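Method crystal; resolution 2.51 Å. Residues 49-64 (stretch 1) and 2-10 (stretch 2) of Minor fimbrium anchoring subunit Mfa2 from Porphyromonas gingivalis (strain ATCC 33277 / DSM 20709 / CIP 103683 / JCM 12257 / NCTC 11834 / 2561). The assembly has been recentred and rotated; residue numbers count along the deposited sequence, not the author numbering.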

# COMPACT_ATOMS: atom_id res chain seq x y z
N GLN A 49 3.12 -18.11 -9.26
CA GLN A 49 4.10 -17.52 -10.14
C GLN A 49 3.35 -16.86 -11.27
O GLN A 49 2.95 -17.52 -12.21
CB GLN A 49 5.06 -18.56 -10.70
CG GLN A 49 6.26 -18.88 -9.86
CD GLN A 49 7.32 -19.57 -10.69
OE1 GLN A 49 7.00 -20.21 -11.70
NE2 GLN A 49 8.58 -19.44 -10.30
N LEU A 50 3.13 -15.56 -11.17
CA LEU A 50 2.45 -14.82 -12.23
C LEU A 50 3.13 -15.05 -13.56
O LEU A 50 4.36 -15.14 -13.62
CB LEU A 50 2.42 -13.33 -11.92
CG LEU A 50 1.77 -13.00 -10.59
CD1 LEU A 50 1.72 -11.50 -10.42
CD2 LEU A 50 0.39 -13.63 -10.55
N SER A 51 2.34 -15.13 -14.62
CA SER A 51 2.90 -15.32 -15.94
C SER A 51 1.94 -14.82 -17.01
O SER A 51 0.75 -14.68 -16.77
CB SER A 51 3.22 -16.79 -16.16
OG SER A 51 3.40 -17.05 -17.52
N ALA A 52 2.49 -14.54 -18.19
CA ALA A 52 1.73 -13.93 -19.28
C ALA A 52 0.59 -14.81 -19.73
O ALA A 52 -0.46 -14.33 -20.16
CB ALA A 52 2.64 -13.62 -20.46
N ALA A 53 0.79 -16.12 -19.60
CA ALA A 53 -0.19 -17.08 -20.08
C ALA A 53 -0.70 -18.00 -18.96
O ALA A 53 -1.22 -19.08 -19.23
CB ALA A 53 0.40 -17.90 -21.19
N LYS A 54 -0.56 -17.57 -17.71
CA LYS A 54 -1.09 -18.37 -16.62
C LYS A 54 -2.44 -17.83 -16.16
O LYS A 54 -2.65 -16.62 -16.08
CB LYS A 54 -0.12 -18.42 -15.44
CG LYS A 54 -0.58 -19.39 -14.36
CD LYS A 54 0.56 -19.93 -13.51
CE LYS A 54 0.07 -21.07 -12.58
NZ LYS A 54 -1.26 -21.64 -12.98
N GLU A 55 -3.36 -18.75 -15.86
CA GLU A 55 -4.69 -18.38 -15.40
C GLU A 55 -5.07 -19.11 -14.12
O GLU A 55 -4.54 -20.18 -13.81
CB GLU A 55 -5.72 -18.67 -16.48
CG GLU A 55 -5.48 -17.92 -17.76
CD GLU A 55 -6.59 -18.14 -18.75
OE1 GLU A 55 -6.49 -19.08 -19.57
OE2 GLU A 55 -7.57 -17.36 -18.71
N TRP A 56 -6.01 -18.53 -13.38
CA TRP A 56 -6.53 -19.14 -12.16
C TRP A 56 -8.04 -19.15 -12.23
O TRP A 56 -8.66 -18.12 -12.48
CB TRP A 56 -6.05 -18.37 -10.92
CG TRP A 56 -4.64 -18.68 -10.51
CD1 TRP A 56 -4.23 -19.66 -9.65
CD2 TRP A 56 -3.45 -18.03 -10.96
NE1 TRP A 56 -2.86 -19.66 -9.53
CE2 TRP A 56 -2.36 -18.66 -10.32
CE3 TRP A 56 -3.20 -16.96 -11.83
CZ2 TRP A 56 -1.04 -18.28 -10.54
CZ3 TRP A 56 -1.89 -16.57 -12.04
CH2 TRP A 56 -0.83 -17.23 -11.40
N LEU A 57 -8.65 -20.32 -12.01
CA LEU A 57 -10.10 -20.44 -12.06
C LEU A 57 -10.74 -19.96 -10.76
O LEU A 57 -10.36 -20.38 -9.68
CB LEU A 57 -10.52 -21.88 -12.33
CG LEU A 57 -12.03 -22.15 -12.43
CD1 LEU A 57 -12.71 -21.31 -13.51
CD2 LEU A 57 -12.29 -23.62 -12.66
N ILE A 58 -11.72 -19.07 -10.90
CA ILE A 58 -12.50 -18.54 -9.81
C ILE A 58 -13.90 -19.12 -9.95
O ILE A 58 -14.67 -18.70 -10.82
CB ILE A 58 -12.55 -16.99 -9.82
CG1 ILE A 58 -11.15 -16.39 -9.95
CG2 ILE A 58 -13.22 -16.45 -8.58
CD1 ILE A 58 -10.18 -16.87 -8.88
N PRO A 59 -14.21 -20.14 -9.14
CA PRO A 59 -15.53 -20.78 -9.13
C PRO A 59 -16.67 -19.79 -8.94
O PRO A 59 -16.59 -18.91 -8.08
CB PRO A 59 -15.42 -21.72 -7.94
CG PRO A 59 -14.01 -22.12 -7.93
CD PRO A 59 -13.23 -20.91 -8.35
N LEU A 60 -17.70 -19.93 -9.77
CA LEU A 60 -18.97 -19.22 -9.60
C LEU A 60 -20.08 -20.22 -9.86
O LEU A 60 -19.80 -21.36 -10.22
CB LEU A 60 -19.08 -18.03 -10.55
CG LEU A 60 -17.98 -16.97 -10.53
CD1 LEU A 60 -18.25 -15.98 -11.62
CD2 LEU A 60 -17.96 -16.27 -9.20
N GLU A 61 -21.34 -19.83 -9.70
CA GLU A 61 -22.43 -20.77 -9.93
C GLU A 61 -23.60 -20.15 -10.66
O GLU A 61 -23.96 -20.58 -11.75
CB GLU A 61 -22.90 -21.37 -8.61
CG GLU A 61 -21.87 -22.28 -8.00
CD GLU A 61 -22.25 -22.73 -6.62
OE1 GLU A 61 -23.44 -22.62 -6.27
OE2 GLU A 61 -21.34 -23.20 -5.90
N LYS A 62 -24.22 -19.16 -10.04
CA LYS A 62 -25.36 -18.51 -10.65
C LYS A 62 -24.90 -17.48 -11.69
O LYS A 62 -23.98 -16.68 -11.45
CB LYS A 62 -26.22 -17.86 -9.57
CG LYS A 62 -26.36 -18.72 -8.32
CD LYS A 62 -27.80 -18.77 -7.84
CE LYS A 62 -28.02 -19.96 -6.90
NZ LYS A 62 -29.48 -20.26 -6.66
N ASP A 63 -25.53 -17.51 -12.86
CA ASP A 63 -25.29 -16.53 -13.92
C ASP A 63 -25.37 -15.10 -13.38
O ASP A 63 -26.05 -14.85 -12.39
CB ASP A 63 -26.31 -16.70 -15.06
CG ASP A 63 -26.37 -18.13 -15.58
OD1 ASP A 63 -25.52 -18.95 -15.17
OD2 ASP A 63 -27.28 -18.42 -16.40
N GLY A 64 -24.68 -14.17 -14.04
CA GLY A 64 -24.78 -12.77 -13.65
C GLY A 64 -23.51 -11.93 -13.80
O GLY A 64 -22.52 -12.36 -14.42
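Stretch 2 (2-10) PRGVYVNFY

How does stretch 2 lie on stretch 1? It runs as an extended strand through to Tyr 10, antiparallel to the strand of stretch 1 that includes Trp 56 to Pro 59; the angle between their N-to-C directions is 153°, and the axes approach to 4.3 Å. The register places Val 7 across from Trp 56, Tyr 6 from Leu 57, Val 5 from Ile 58 and Gly 4 from Pro 59. The CA atoms of Leu 57 and Tyr 6 are 4.4 Å apart, whereas those of Ile 58 and Val 5 are 5.1 Å apart, the usual alternation of non-hydrogen-bonded and hydrogen-bonded pairs in an antiparallel sheet.

Which backbone donors and acceptors are satisfied across the pair? Val 7 and Trp 56 serve each other twice: Val 7 N donates to Trp 56 O at 2.9 Å, and Trp 56 N donates to Val 7 O, also at 2.9 Å. Val 5 and Ile 58 repeat the pattern, with Val 5 N to Ile 58 O at 2.9 Å and Ile 58 N to Val 5 O at 2.8 Å. One step further, Leu 60 N gives a nearly straight bond to Arg 3 O, 3.0 Å long. Between these rungs, carbonyls also meet CA-H groups: Tyr 6 CA lies 3.5 Å from Trp 56 O, and Leu 57 CA lies 3.6 Å from Val 5 O. The Gly 4 position is close-packed, since a CB there would clash with Ile 58 O and Leu 57 CD1.

What do the polar side chains add at the two ends of the pairing? Near the turn of stretch 1, Asn 8 reaches past the strand to bind main-chain carbonyls: its ND2 donates to Lys 54 O at 2.8 Å and to Ser 51 O at 3.2 Å. These two residues begin and end a type I beta turn, so a single amide group ties both ends of the turn to stretch 2. Ser 51 O also accepts a weak bond from Lys 54 N, at 3.3 Å, within the turn itself. At the other end, Arg 3 NH1 forms a salt bridge with Asp 63 OD1 at 3.3 Å; its hydrogen bond is weak, bent to 133°, and NH1 and NH2 are also hydrogen-bonded elsewhere in the structure.

Which side chains pack around this hydrogen-bonded frame? Trp 56, Ile 58, Val 5 and Val 7 share one face, where Ile 58 CG1 meets Val 7 CG2 at 3.8 Å and Leu 60 CD1 meets Val 5 CG2 at 3.5 Å. Leu 57 and Tyr 6 occupy the other face; Leu 57 CD1 sits over the tyrosine ring, 3.9 Å from its centroid, in a CH-pi contact. Phe 9 points toward stretch 1, its CD2 3.6 Å from Trp 56 CE3 and its CB 3.6 Å from Leu 50 CD2, so apolar packing continues beyond the paired backbones.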

# COMPACT_ATOMS: atom_id res chain seq x y z
N PRO A 2 -20.70 -27.07 -13.96
CA PRO A 2 -19.78 -26.18 -13.24
C PRO A 2 -19.43 -24.91 -14.02
O PRO A 2 -19.37 -24.95 -15.26
CB PRO A 2 -18.54 -27.06 -13.06
CG PRO A 2 -18.52 -27.89 -14.31
CD PRO A 2 -19.98 -28.12 -14.71
N ARG A 3 -19.22 -23.80 -13.32
CA ARG A 3 -18.92 -22.52 -13.96
C ARG A 3 -17.89 -21.67 -13.19
O ARG A 3 -17.65 -21.88 -11.99
CB ARG A 3 -20.21 -21.70 -14.14
CG ARG A 3 -21.39 -22.47 -14.73
CD ARG A 3 -22.26 -21.54 -15.55
NE ARG A 3 -21.52 -21.03 -16.69
CZ ARG A 3 -22.02 -20.15 -17.55
NH1 ARG A 3 -23.25 -19.70 -17.38
NH2 ARG A 3 -21.29 -19.73 -18.57
N GLY A 4 -17.30 -20.70 -13.88
CA GLY A 4 -16.29 -19.86 -13.27
C GLY A 4 -15.58 -18.95 -14.24
O GLY A 4 -15.78 -19.02 -15.45
N VAL A 5 -14.75 -18.07 -13.68
CA VAL A 5 -13.97 -17.10 -14.44
C VAL A 5 -12.50 -17.47 -14.39
O VAL A 5 -11.95 -17.65 -13.31
CB VAL A 5 -14.09 -15.65 -13.88
CG1 VAL A 5 -13.40 -14.67 -14.80
CG2 VAL A 5 -15.53 -15.27 -13.68
N TYR A 6 -11.84 -17.59 -15.53
CA TYR A 6 -10.39 -17.70 -15.49
C TYR A 6 -9.81 -16.29 -15.45
O TYR A 6 -10.22 -15.42 -16.20
CB TYR A 6 -9.84 -18.47 -16.69
CG TYR A 6 -10.13 -19.96 -16.64
CD1 TYR A 6 -9.41 -20.80 -15.81
CD2 TYR A 6 -11.13 -20.51 -17.44
CE1 TYR A 6 -9.68 -22.17 -15.77
CE2 TYR A 6 -11.40 -21.85 -17.41
CZ TYR A 6 -10.68 -22.68 -16.57
OH TYR A 6 -10.96 -24.03 -16.55
N VAL A 7 -8.86 -16.08 -14.54
CA VAL A 7 -8.26 -14.76 -14.35
C VAL A 7 -6.75 -14.81 -14.52
O VAL A 7 -6.07 -15.66 -13.95
CB VAL A 7 -8.58 -14.17 -12.97
CG1 VAL A 7 -7.95 -12.81 -12.83
CG2 VAL A 7 -10.08 -14.06 -12.78
N ASN A 8 -6.26 -13.88 -15.34
CA ASN A 8 -4.85 -13.71 -15.58
C ASN A 8 -4.31 -12.50 -14.83
O ASN A 8 -4.91 -11.42 -14.86
CB ASN A 8 -4.59 -13.54 -17.07
CG ASN A 8 -3.16 -13.17 -17.36
OD1 ASN A 8 -2.81 -11.98 -17.44
ND2 ASN A 8 -2.30 -14.18 -17.50
N PHE A 9 -3.19 -12.66 -14.15
CA PHE A 9 -2.72 -11.56 -13.34
C PHE A 9 -1.45 -10.98 -13.91
O PHE A 9 -0.48 -11.72 -14.18
CB PHE A 9 -2.52 -11.99 -11.88
CG PHE A 9 -3.80 -12.35 -11.17
CD1 PHE A 9 -4.76 -11.38 -10.92
CD2 PHE A 9 -4.04 -13.65 -10.76
CE1 PHE A 9 -5.94 -11.71 -10.26
CE2 PHE A 9 -5.21 -13.98 -10.09
CZ PHE A 9 -6.16 -13.01 -9.84
N TYR A 10 -1.48 -9.66 -14.11
CA TYR A 10 -0.35 -8.90 -14.60
C TYR A 10 -0.10 -7.67 -13.72
O TYR A 10 -0.83 -7.43 -12.76
CB TYR A 10 -0.58 -8.49 -16.07
CG TYR A 10 -1.70 -7.49 -16.34
CD1 TYR A 10 -3.03 -7.89 -16.34
CD2 TYR A 10 -1.41 -6.16 -16.63
CE1 TYR A 10 -4.05 -6.98 -16.62
CE2 TYR A 10 -2.43 -5.24 -16.90
CZ TYR A 10 -3.75 -5.66 -16.90
OH TYR A 10 -4.77 -4.77 -17.17